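Long-range contacts in alcohol oxidase (Myceliophthora thermophila, PDB 6F74), which binds FAD and probably acts as an oxygen-dependent oxidase of the VAO type: residues Y102-A107 against G430-I435; I96-P101 against S124-A129; N347-Y352 against F375-K380. All blocks are in the same frame, centred on the assembly; numbering follows the deposited sequence.

Contact 1 (Y102-A107 against G430-I435); sequences YNITCA and GSTSII. With NAG (2-acetamido-2-deoxy-beta-D-glucopyranose), chain E.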
loop_
_atom_site.group_PDB
_atom_site.type_symbol
_atom_site.label_atom_id
_atom_site.label_comp_id
_atom_site.label_asym_id
_atom_site.label_seq_id
_atom_site.Cartn_x
_atom_site.Cartn_y
_atom_site.Cartn_z
ATOM N N TYR A 102 -2.290 -9.147 8.893
ATOM C CA TYR A 102 -1.596 -8.346 9.901
ATOM C C TYR A 102 -1.181 -9.226 11.111
ATOM O O TYR A 102 -0.161 -8.987 11.751
ATOM C CB TYR A 102 -2.431 -7.130 10.327
ATOM C CG TYR A 102 -1.709 -6.282 11.354
ATOM C CD1 TYR A 102 -0.616 -5.521 10.997
ATOM C CD2 TYR A 102 -2.076 -6.312 12.695
ATOM C CE1 TYR A 102 0.070 -4.767 11.922
ATOM C CE2 TYR A 102 -1.380 -5.571 13.646
ATOM C CZ TYR A 102 -0.307 -4.799 13.244
ATOM O OH TYR A 102 0.381 -4.059 14.163
ATOM N N ASN A 103 -1.980 -10.254 11.388
ATOM C CA ASN A 103 -1.769 -11.149 12.520
ATOM C C ASN A 103 -2.410 -12.480 12.184
ATOM O O ASN A 103 -3.628 -12.642 12.341
ATOM C CB ASN A 103 -2.385 -10.563 13.784
ATOM C CG ASN A 103 -1.905 -11.241 15.055
ATOM O OD1 ASN A 103 -0.965 -12.043 15.037
ATOM N ND2 ASN A 103 -2.561 -10.912 16.167
ATOM N N ILE A 104 -1.586 -13.423 11.727
ATOM C CA ILE A 104 -2.057 -14.766 11.344
ATOM C C ILE A 104 -2.397 -15.535 12.629
ATOM O O ILE A 104 -1.502 -16.099 13.298
ATOM C CB ILE A 104 -0.998 -15.520 10.486
ATOM C CG1 ILE A 104 -0.709 -14.775 9.178
ATOM C CG2 ILE A 104 -1.441 -16.944 10.158
ATOM C CD1 ILE A 104 0.423 -15.346 8.339
ATOM N N THR A 105 -3.678 -15.520 12.991
ATOM C CA THR A 105 -4.194 -16.253 14.147
ATOM C C THR A 105 -4.897 -17.559 13.750
ATOM O O THR A 105 -5.409 -18.267 14.608
ATOM C CB THR A 105 -5.177 -15.377 14.943
ATOM O OG1 THR A 105 -6.264 -14.910 14.084
ATOM C CG2 THR A 105 -4.406 -14.195 15.549
ATOM N N CYS A 106 -4.935 -17.848 12.449
ATOM C CA CYS A 106 -5.395 -19.130 11.934
ATOM C C CYS A 106 -4.566 -19.522 10.730
ATOM O O CYS A 106 -4.949 -19.290 9.585
ATOM C CB CYS A 106 -6.896 -19.042 11.589
ATOM S SG CYS A 106 -7.575 -20.591 10.976
ATOM N N ALA A 107 -3.397 -20.090 11.007
ATOM C CA ALA A 107 -2.405 -20.395 9.960
ATOM C C ALA A 107 -2.889 -21.523 9.044
ATOM O O ALA A 107 -3.543 -22.452 9.510
ATOM C CB ALA A 107 -1.068 -20.761 10.590
ATOM N N GLY A 430 0.785 -13.297 1.301
ATOM C CA GLY A 430 0.364 -14.185 2.375
ATOM C C GLY A 430 1.200 -14.200 3.651
ATOM O O GLY A 430 0.926 -15.009 4.591
ATOM N N SER A 431 2.209 -13.326 3.721
ATOM C CA SER A 431 2.944 -13.120 4.970
ATOM C C SER A 431 2.633 -11.774 5.614
ATOM O O SER A 431 2.232 -10.806 4.926
ATOM C CB SER A 431 4.447 -13.236 4.748
ATOM O OG SER A 431 4.767 -14.534 4.375
ATOM N N THR A 432 2.844 -11.711 6.920
ATOM C CA THR A 432 2.765 -10.465 7.675
ATOM C C THR A 432 3.866 -9.498 7.222
ATOM O O THR A 432 5.018 -9.880 7.005
ATOM C CB THR A 432 2.867 -10.714 9.206
ATOM O OG1 THR A 432 1.798 -11.556 9.619
ATOM C CG2 THR A 432 2.760 -9.411 10.007
ATOM N N SER A 433 3.491 -8.231 7.089
ATOM C CA SER A 433 4.433 -7.175 6.709
ATOM C C SER A 433 4.930 -6.487 7.964
ATOM O O SER A 433 4.118 -6.068 8.800
ATOM C CB SER A 433 3.752 -6.152 5.804
ATOM O OG SER A 433 4.751 -5.313 5.277
ATOM N N ILE A 434 6.247 -6.444 8.107
ATOM C CA ILE A 434 6.920 -5.682 9.173
ATOM C C ILE A 434 8.038 -4.910 8.494
ATOM O O ILE A 434 9.147 -5.401 8.315
ATOM C CB ILE A 434 7.478 -6.566 10.318
ATOM C CG1 ILE A 434 6.415 -7.594 10.742
ATOM C CG2 ILE A 434 7.917 -5.665 11.482
ATOM C CD1 ILE A 434 6.805 -8.446 11.925
ATOM N N ILE A 435 7.688 -3.700 8.059
ATOM C CA ILE A 435 8.589 -2.836 7.325
ATOM C C ILE A 435 8.595 -1.442 7.919
ATOM O O ILE A 435 7.702 -1.064 8.715
ATOM C CB ILE A 435 8.222 -2.772 5.816
ATOM C CG1 ILE A 435 6.812 -2.193 5.615
ATOM C CG2 ILE A 435 8.331 -4.162 5.188
ATOM C CD1 ILE A 435 6.404 -1.908 4.170
HETATM C C1 NAG E . -2.233 -11.401 17.473
HETATM C C2 NAG E . -1.955 -10.161 18.325
HETATM C C3 NAG E . -1.724 -10.561 19.775
HETATM C C4 NAG E . -2.877 -11.381 20.315
HETATM C C5 NAG E . -3.133 -12.560 19.387
HETATM C C6 NAG E . -4.383 -13.336 19.729
HETATM C C7 NAG E . -0.810 -8.138 17.441
HETATM C C8 NAG E . 0.509 -7.512 17.125
HETATM N N2 NAG E . -0.773 -9.404 17.913
HETATM O O3 NAG E . -1.583 -9.396 20.579
HETATM O O4 NAG E . -2.560 -11.817 21.643
HETATM O O5 NAG E . -3.351 -12.057 18.088
HETATM O O6 NAG E . -5.545 -12.484 19.651
HETATM O O7 NAG E . -1.837 -7.499 17.259
HETATM O O HOH W 1 1.373 -12.751 11.796
#
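Two irregular loops meet where Y102 and T432 bring their CA atoms to 5.3 Å, and from this single point of approach the backbones diverge, neither of them in helix or strand where they meet. The 102-107 loop carries an N-glycosylation sequon, N103-I104-T105, so this is a loop-to-loop contact at the surface of the flavoprotein, with a glycan on one partner. It illustrates how a small polar side chain can knit together loops more than three hundred residues apart. T432 does most of the work by dividing its two branches. Its methyl CG2 rests in van der Waals contact with Y102 O, at 3.4 Å. Its hydroxyl OG1 lies beside the backbone N (chi1 -60°), where it is hydrogen-bonded to the carbonyl O of P101. The same OG1 stands 2.5 Å from a bridging water, and this water accepts the backbone N-H of I104 at 3.0 Å, so solvent completes what the two segments do not join directly. The side chain of I104 slides past that of T432 in the opposite direction, CG1 lying 4.1 Å from T432 OG1. Further out, I104 CD1 reaches 3.8 Å from G430 O. The Y102 ring takes another course: with CG anti to its own N (chi1 -179°), it leaves the T432 side and enters a cation-pi contact with R515, whose NH1 donates a hydrogen bond to Y102 O. T105 splits its branches: OG1 is hydrogen-bonded to I121 O, and CG2 lies on the sugar side, 3.5 Å from the ring oxygen O5 of the first sugar. That sugar is covalently attached, N103 ND2 to NAG C1, at 1.4 Å.

Contact 2 (I96-P101 against S124-A129); sequences IGRNYP and SLPYYA. With FAD (flavin-adenine dinucleotide), chain I.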
loop_
_atom_site.group_PDB
_atom_site.type_symbol
_atom_site.label_atom_id
_atom_site.label_comp_id
_atom_site.label_asym_id
_atom_site.label_seq_id
_atom_site.Cartn_x
_atom_site.Cartn_y
_atom_site.Cartn_z
ATOM N N ILE A 96 -12.752 -11.821 4.259
ATOM C CA ILE A 96 -11.655 -11.579 5.198
ATOM C C ILE A 96 -10.329 -12.205 4.712
ATOM O O ILE A 96 -9.440 -12.532 5.505
ATOM C CB ILE A 96 -11.981 -12.012 6.624
ATOM C CG1 ILE A 96 -12.345 -13.485 6.666
ATOM C CG2 ILE A 96 -13.151 -11.181 7.154
ATOM C CD1 ILE A 96 -12.295 -14.079 8.052
ATOM N N GLY A 97 -10.210 -12.338 3.405
ATOM C CA GLY A 97 -8.947 -12.732 2.805
ATOM C C GLY A 97 -8.007 -11.545 2.795
ATOM O O GLY A 97 -8.421 -10.427 2.426
ATOM N N ARG A 98 -6.763 -11.790 3.201
ATOM C CA ARG A 98 -5.774 -10.755 3.353
ATOM C C ARG A 98 -4.474 -11.098 2.630
ATOM O O ARG A 98 -3.866 -12.138 2.877
ATOM C CB ARG A 98 -5.483 -10.567 4.837
ATOM C CG ARG A 98 -6.693 -10.031 5.612
ATOM C CD ARG A 98 -6.886 -8.560 5.397
ATOM N NE ARG A 98 -8.082 -8.066 6.063
ATOM C CZ ARG A 98 -9.333 -8.164 5.599
ATOM N NH1 ARG A 98 -9.597 -8.786 4.457
ATOM N NH2 ARG A 98 -10.353 -7.700 6.331
ATOM N N ASN A 99 -4.061 -10.232 1.706
ATOM C CA ASN A 99 -2.796 -10.435 1.009
ATOM C C ASN A 99 -1.610 -10.435 2.000
ATOM O O ASN A 99 -0.778 -11.309 1.980
ATOM C CB ASN A 99 -2.593 -9.344 -0.024
ATOM C CG ASN A 99 -3.177 -9.692 -1.359
ATOM O OD1 ASN A 99 -2.446 -9.779 -2.321
ATOM N ND2 ASN A 99 -4.489 -9.887 -1.429
ATOM N N TYR A 100 -1.564 -9.426 2.851
ATOM C CA TYR A 100 -0.556 -9.308 3.861
ATOM C C TYR A 100 -1.216 -9.339 5.259
ATOM O O TYR A 100 -1.381 -8.324 5.895
ATOM C CB TYR A 100 0.197 -8.021 3.645
ATOM C CG TYR A 100 0.892 -7.933 2.304
ATOM C CD1 TYR A 100 1.927 -8.795 1.957
ATOM C CD2 TYR A 100 0.525 -6.959 1.398
ATOM C CE1 TYR A 100 2.561 -8.703 0.729
ATOM C CE2 TYR A 100 1.174 -6.822 0.177
ATOM C CZ TYR A 100 2.177 -7.690 -0.176
ATOM O OH TYR A 100 2.764 -7.523 -1.407
ATOM N N PRO A 101 -1.608 -10.524 5.726
ATOM C CA PRO A 101 -2.399 -10.600 6.961
ATOM C C PRO A 101 -1.649 -10.036 8.147
ATOM O O PRO A 101 -0.484 -10.387 8.345
ATOM C CB PRO A 101 -2.636 -12.107 7.120
ATOM C CG PRO A 101 -1.550 -12.754 6.342
ATOM C CD PRO A 101 -1.362 -11.864 5.155
ATOM N N SER A 124 -8.489 -10.510 14.973
ATOM C CA SER A 124 -8.904 -9.163 14.735
ATOM C C SER A 124 -9.580 -8.995 13.368
ATOM O O SER A 124 -9.807 -7.873 12.924
ATOM C CB SER A 124 -7.694 -8.249 14.851
ATOM O OG SER A 124 -6.665 -8.632 13.943
ATOM N N LEU A 125 -9.905 -10.086 12.696
ATOM C CA LEU A 125 -10.632 -9.992 11.446
ATOM C C LEU A 125 -12.099 -9.820 11.759
ATOM O O LEU A 125 -12.554 -10.353 12.756
ATOM C CB LEU A 125 -10.408 -11.240 10.584
ATOM C CG LEU A 125 -8.983 -11.497 10.090
ATOM C CD1 LEU A 125 -8.917 -12.778 9.298
ATOM C CD2 LEU A 125 -8.488 -10.374 9.219
ATOM N N PRO A 126 -12.849 -9.086 10.908
ATOM C CA PRO A 126 -14.289 -8.897 11.079
ATOM C C PRO A 126 -15.081 -10.190 11.185
ATOM O O PRO A 126 -14.773 -11.182 10.521
ATOM C CB PRO A 126 -14.709 -8.150 9.795
ATOM C CG PRO A 126 -13.492 -7.446 9.373
ATOM C CD PRO A 126 -12.350 -8.359 9.723
ATOM N N TYR A 127 -16.117 -10.138 12.020
ATOM C CA TYR A 127 -16.969 -11.279 12.355
ATOM C C TYR A 127 -18.129 -11.443 11.359
ATOM O O TYR A 127 -18.565 -12.562 11.066
ATOM C CB TYR A 127 -17.440 -11.086 13.793
ATOM C CG TYR A 127 -18.148 -12.256 14.449
ATOM C CD1 TYR A 127 -17.431 -13.283 15.092
ATOM C CD2 TYR A 127 -19.528 -12.312 14.472
ATOM C CE1 TYR A 127 -18.073 -14.316 15.720
ATOM C CE2 TYR A 127 -20.187 -13.368 15.075
ATOM C CZ TYR A 127 -19.467 -14.351 15.717
ATOM O OH TYR A 127 -20.188 -15.362 16.299
ATOM N N TYR A 128 -18.637 -10.340 10.837
ATOM C CA TYR A 128 -19.601 -10.376 9.729
ATOM C C TYR A 128 -19.111 -9.475 8.627
ATOM O O TYR A 128 -18.417 -8.497 8.899
ATOM C CB TYR A 128 -20.992 -9.880 10.168
ATOM C CG TYR A 128 -21.839 -10.879 10.915
ATOM C CD1 TYR A 128 -22.523 -11.886 10.240
ATOM C CD2 TYR A 128 -21.982 -10.801 12.282
ATOM C CE1 TYR A 128 -23.345 -12.787 10.925
ATOM C CE2 TYR A 128 -22.775 -11.681 12.980
ATOM C CZ TYR A 128 -23.456 -12.691 12.305
ATOM O OH TYR A 128 -24.231 -13.578 13.024
ATOM N N ALA A 129 -19.465 -9.801 7.400
ATOM C CA ALA A 129 -19.272 -8.901 6.269
ATOM C C ALA A 129 -20.550 -8.778 5.474
ATOM O O ALA A 129 -21.300 -9.741 5.358
ATOM C CB ALA A 129 -18.155 -9.418 5.374
HETATM P PA FAD I . -7.956 -2.384 1.650
HETATM O O1A FAD I . -7.293 -3.322 2.655
HETATM O O2A FAD I . -9.240 -2.856 1.045
HETATM O O5B FAD I . -8.167 -0.999 2.378
HETATM C C5B FAD I . -7.050 -0.262 2.794
HETATM C C4B FAD I . -7.512 0.855 3.712
HETATM O O4B FAD I . -8.325 1.717 2.934
HETATM C C3B FAD I . -8.366 0.446 4.885
HETATM O O3B FAD I . -8.163 1.417 5.919
HETATM C C2B FAD I . -9.783 0.608 4.394
HETATM O O2B FAD I . -10.738 0.979 5.396
HETATM C C1B FAD I . -9.650 1.766 3.441
HETATM N N9A FAD I . -10.567 1.773 2.296
HETATM C C8A FAD I . -10.553 0.932 1.253
HETATM N N7A FAD I . -11.512 1.253 0.364
HETATM C C5A FAD I . -12.137 2.322 0.847
HETATM C C6A FAD I . -13.241 3.155 0.371
HETATM N N6A FAD I . -13.802 2.825 -0.815
HETATM N N1A FAD I . -13.633 4.191 1.159
HETATM C C2A FAD I . -13.018 4.455 2.341
HETATM N N3A FAD I . -11.974 3.736 2.828
HETATM C C4A FAD I . -11.509 2.676 2.116
HETATM N N1 FAD I . 1.043 0.370 -3.049
HETATM C C2 FAD I . 1.735 1.169 -3.892
HETATM O O2 FAD I . 1.806 2.398 -3.638
HETATM N N3 FAD I . 2.324 0.694 -5.008
HETATM C C4 FAD I . 2.296 -0.609 -5.340
HETATM O O4 FAD I . 2.859 -1.049 -6.364
HETATM C C4X FAD I . 1.576 -1.554 -4.461
HETATM N N5 FAD I . 1.521 -2.873 -4.738
HETATM C C5X FAD I . 0.845 -3.714 -3.917
HETATM C C6 FAD I . 0.782 -5.071 -4.229
HETATM C C7 FAD I . 0.089 -5.968 -3.435
HETATM C C7M FAD I . 0.144 -7.401 -3.905
HETATM C C8 FAD I . -0.623 -5.475 -2.222
HETATM C C8M FAD I . -1.447 -6.384 -1.320
HETATM C C9 FAD I . -0.543 -4.126 -1.893
HETATM C C9A FAD I . 0.156 -3.205 -2.693
HETATM N N10 FAD I . 0.231 -1.814 -2.406
HETATM C C10 FAD I . 0.941 -0.970 -3.270
HETATM C "C1'" FAD I . -0.337 -1.216 -1.175
HETATM C "C2'" FAD I . -1.668 -0.541 -1.221
HETATM O "O2'" FAD I . -1.453 0.782 -1.705
HETATM C "C3'" FAD I . -2.238 -0.448 0.198
HETATM O "O3'" FAD I . -2.225 -1.726 0.859
HETATM C "C4'" FAD I . -3.649 0.125 0.206
HETATM O "O4'" FAD I . -4.127 0.202 1.552
HETATM C "C5'" FAD I . -4.590 -0.711 -0.648
HETATM O "O5'" FAD I . -5.893 -0.155 -0.637
HETATM P P FAD I . -7.045 -1.220 -0.846
HETATM O O1P FAD I . -6.726 -2.092 -2.028
HETATM O O2P FAD I . -8.328 -0.459 -0.806
HETATM O O3P FAD I . -6.850 -2.101 0.497
#
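I96 and L125 meet through their terminal methyls, CD1 to CD1 at 3.8 Å, their side chains crossing obliquely. The contact fits the irregular loop that follows helix 88-93 against the lead-in to strand 128-131, the second strand across a four-stranded mixed sheet in the FAD-binding domain of this VAO-type protein. Apolar contact forms one layer of it. Besides meeting L125, I96 uses its other branch, CG2, against P126 CD at 3.9 Å, the two side chains sliding past each other in opposite directions. Aliphatic-to-guanidinium packing forms a second layer, a worked example of a buried charge resting on hydrocarbon. The R98 chain bends at chi2 (-77°), turning CD aside; further along, NE lies 3.9 Å from L125 CD2, and NH2 meets P126 CD tip to tip at 4.0 Å. Charge and hydrogen bonding come third. R98 NE is salt-bridged to D166 and NH2 to E172 on strand 171-174, which probably offsets the cost of burying the cation. R98 NH1 turns back to donate to G97 O at 2.9 Å, bent to 144° at the hydrogen; the oxygen lies close to the guanidinium plane, whereas NH1 stands well above the plane of the carbonyl, by 64°. Contact with the cofactor is the last kind, made by the next two residues of the loop. The Y100 ring borders FAD C8M, and its OH lies 3.6 Å from FAD C7M. Replacing Y100 by an alanine would probably open a gap beside the dimethyl edge of the flavin, leaving C8M without the ring and C7M without the hydroxyl beside it. N99 CB approaches FAD C8M at 3.4 Å.

Contact 3 (N347-Y352 against F375-K380); sequences NGVAGY and FWTIGK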
loop_
_atom_site.group_PDB
_atom_site.type_symbol
_atom_site.label_atom_id
_atom_site.label_comp_id
_atom_site.label_asym_id
_atom_site.label_seq_id
_atom_site.Cartn_x
_atom_site.Cartn_y
_atom_site.Cartn_z
ATOM N N ASN A 347 16.969 13.369 -14.219
ATOM C CA ASN A 347 17.033 12.967 -15.611
ATOM C C ASN A 347 15.801 12.190 -16.101
ATOM O O ASN A 347 15.858 11.616 -17.188
ATOM C CB ASN A 347 18.302 12.091 -15.838
ATOM C CG ASN A 347 19.601 12.839 -15.588
ATOM O OD1 ASN A 347 19.622 14.058 -15.594
ATOM N ND2 ASN A 347 20.701 12.100 -15.383
ATOM N N GLY A 348 14.704 12.142 -15.334
ATOM C CA GLY A 348 13.510 11.398 -15.754
ATOM C C GLY A 348 13.491 9.894 -15.542
ATOM O O GLY A 348 12.702 9.171 -16.169
ATOM N N VAL A 349 14.345 9.409 -14.638
ATOM C CA VAL A 349 14.433 7.996 -14.322
ATOM C C VAL A 349 13.551 7.685 -13.097
ATOM O O VAL A 349 13.503 8.449 -12.113
ATOM C CB VAL A 349 15.890 7.537 -14.050
ATOM C CG1 VAL A 349 15.966 6.028 -13.837
ATOM C CG2 VAL A 349 16.801 7.898 -15.212
ATOM N N ALA A 350 12.859 6.556 -13.187
ATOM C CA ALA A 350 12.020 6.043 -12.110
ATOM C C ALA A 350 12.075 4.519 -12.092
ATOM O O ALA A 350 12.519 3.880 -13.062
ATOM C CB ALA A 350 10.586 6.527 -12.272
ATOM N N GLY A 351 11.589 3.942 -10.991
ATOM C CA GLY A 351 11.416 2.485 -10.896
ATOM C C GLY A 351 11.808 1.916 -9.557
ATOM O O GLY A 351 11.797 2.617 -8.538
ATOM N N TYR A 352 12.132 0.628 -9.550
ATOM C CA TYR A 352 12.326 -0.063 -8.292
ATOM C C TYR A 352 13.586 -0.880 -8.276
ATOM O O TYR A 352 13.893 -1.587 -9.248
ATOM C CB TYR A 352 11.121 -0.960 -7.975
ATOM C CG TYR A 352 9.813 -0.209 -8.016
ATOM C CD1 TYR A 352 9.075 -0.085 -9.222
ATOM C CD2 TYR A 352 9.305 0.376 -6.885
ATOM C CE1 TYR A 352 7.882 0.602 -9.256
ATOM C CE2 TYR A 352 8.097 1.069 -6.912
ATOM C CZ TYR A 352 7.394 1.172 -8.102
ATOM O OH TYR A 352 6.206 1.836 -8.129
ATOM N N PHE A 375 14.625 0.043 -13.693
ATOM C CA PHE A 375 14.405 1.465 -13.818
ATOM C C PHE A 375 13.985 1.757 -15.255
ATOM O O PHE A 375 14.091 0.897 -16.148
ATOM C CB PHE A 375 15.670 2.287 -13.491
ATOM C CG PHE A 375 16.032 2.385 -12.009
ATOM C CD1 PHE A 375 15.258 1.806 -10.981
ATOM C CD2 PHE A 375 17.181 3.094 -11.643
ATOM C CE1 PHE A 375 15.626 1.934 -9.662
ATOM C CE2 PHE A 375 17.555 3.222 -10.308
ATOM C CZ PHE A 375 16.767 2.634 -9.312
ATOM N N TRP A 376 13.532 2.983 -15.479
ATOM C CA TRP A 376 13.048 3.377 -16.801
ATOM C C TRP A 376 12.962 4.867 -16.983
ATOM O O TRP A 376 12.845 5.622 -16.012
ATOM C CB TRP A 376 11.684 2.759 -17.066
ATOM C CG TRP A 376 10.751 2.741 -15.858
ATOM C CD1 TRP A 376 10.036 3.782 -15.350
ATOM C CD2 TRP A 376 10.433 1.609 -15.058
ATOM N NE1 TRP A 376 9.306 3.377 -14.262
ATOM C CE2 TRP A 376 9.518 2.041 -14.068
ATOM C CE3 TRP A 376 10.834 0.267 -15.073
ATOM C CZ2 TRP A 376 9.006 1.176 -13.099
ATOM C CZ3 TRP A 376 10.324 -0.584 -14.127
ATOM C CH2 TRP A 376 9.408 -0.129 -13.146
ATOM N N THR A 377 13.049 5.267 -18.247
ATOM C CA THR A 377 12.815 6.623 -18.676
ATOM C C THR A 377 11.602 6.634 -19.611
ATOM O O THR A 377 11.735 6.362 -20.822
ATOM C CB THR A 377 14.023 7.183 -19.464
ATOM O OG1 THR A 377 14.394 6.264 -20.507
ATOM C CG2 THR A 377 15.204 7.405 -18.535
ATOM N N ILE A 378 10.450 6.967 -19.053
ATOM C CA ILE A 378 9.235 7.134 -19.855
ATOM C C ILE A 378 9.384 8.305 -20.800
ATOM O O ILE A 378 9.738 9.394 -20.360
ATOM C CB ILE A 378 7.987 7.346 -18.952
ATOM C CG1 ILE A 378 7.649 5.988 -18.308
ATOM C CG2 ILE A 378 6.778 7.804 -19.755
ATOM C CD1 ILE A 378 6.754 6.074 -17.072
ATOM N N GLY A 379 9.123 8.088 -22.082
ATOM C CA GLY A 379 9.216 9.147 -23.076
ATOM C C GLY A 379 10.554 9.286 -23.783
ATOM O O GLY A 379 10.698 10.165 -24.619
ATOM N N LYS A 380 11.526 8.409 -23.481
ATOM C CA LYS A 380 12.882 8.507 -24.038
ATOM C C LYS A 380 13.324 7.203 -24.686
ATOM O O LYS A 380 13.088 6.129 -24.136
ATOM C CB LYS A 380 13.866 8.887 -22.950
ATOM C CG LYS A 380 13.652 10.278 -22.345
ATOM C CD LYS A 380 14.680 10.540 -21.234
ATOM C CE LYS A 380 15.009 11.997 -20.996
ATOM N NZ LYS A 380 13.934 12.718 -20.271
HETATM O O HOH W 2 10.965 9.596 -18.178
#
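A350 and W376 face each other as an antiparallel hydrogen-bonded pair, A350 N donating to W376 O at 3.0 Å and W376 N to A350 O at 2.8 Å. The tight part of the contact gathers round this pair. W376 holds CG in the crowded position between its backbone N and carbonyl carbon (chi1 39°), and the indole turns one face to the backbone of the neighbouring strand: A350 O sits 3.3 Å above the ring plane, and G351 CA makes a CH-pi contact, 3.9 Å from the centroid of the six-membered ring. G351, with no side chain, lets its CA lie against the indole and close to F375. Further along, W376 CH2 comes to the edge of the Y352 ring, 3.9 Å from CD1, while W376 NE1 is satisfied by P248 O. V349 crosses F375 at about a right angle, CG1 against CB at 3.8 Å.

Toward the turn the contact is looser and partly water-mediated. There a water lies 2.7 Å from the O of G348, the C-prime residue of the Schellman motif closing helix 328-346, and also close to I378 O. K380, the last residue of a type II turn that starts at T377, merely brings NZ to 3.8 Å from N347 O. Such neighbouring antiparallel strands, 349-356 and 370-378, belong to the centre of a seven-stranded antiparallel sheet, as in the substrate domain of VAO-type oxidases, and the sheet reaches the flavin site where Y352 OH is hydrogen-bonded to H246, an FAD-binding residue.

Overall arrangement
Contacts 1 and 2 are neighbours, their centres about 11 Å apart, and G430 N, probably hydrogen-bonded to N99 O, ties them together. Along the chain their segments alternate: 96-101 runs straight into 102-107, 124-129 follows, and 430-435 comes much later. The loop after helix 88-93 is shared, meeting both the four-stranded sheet and the approach to strand 435-440. That strand edges the seven-stranded sheet of contact 3, which is nested within the span closed by contact 1 yet lies across the chain's centre, its own centre about 33 and 37 Å from those of contacts 1 and 2. N99 and Y100 border the flavin from one region; Y352, its side chain about 5 Å from FAD, from the other.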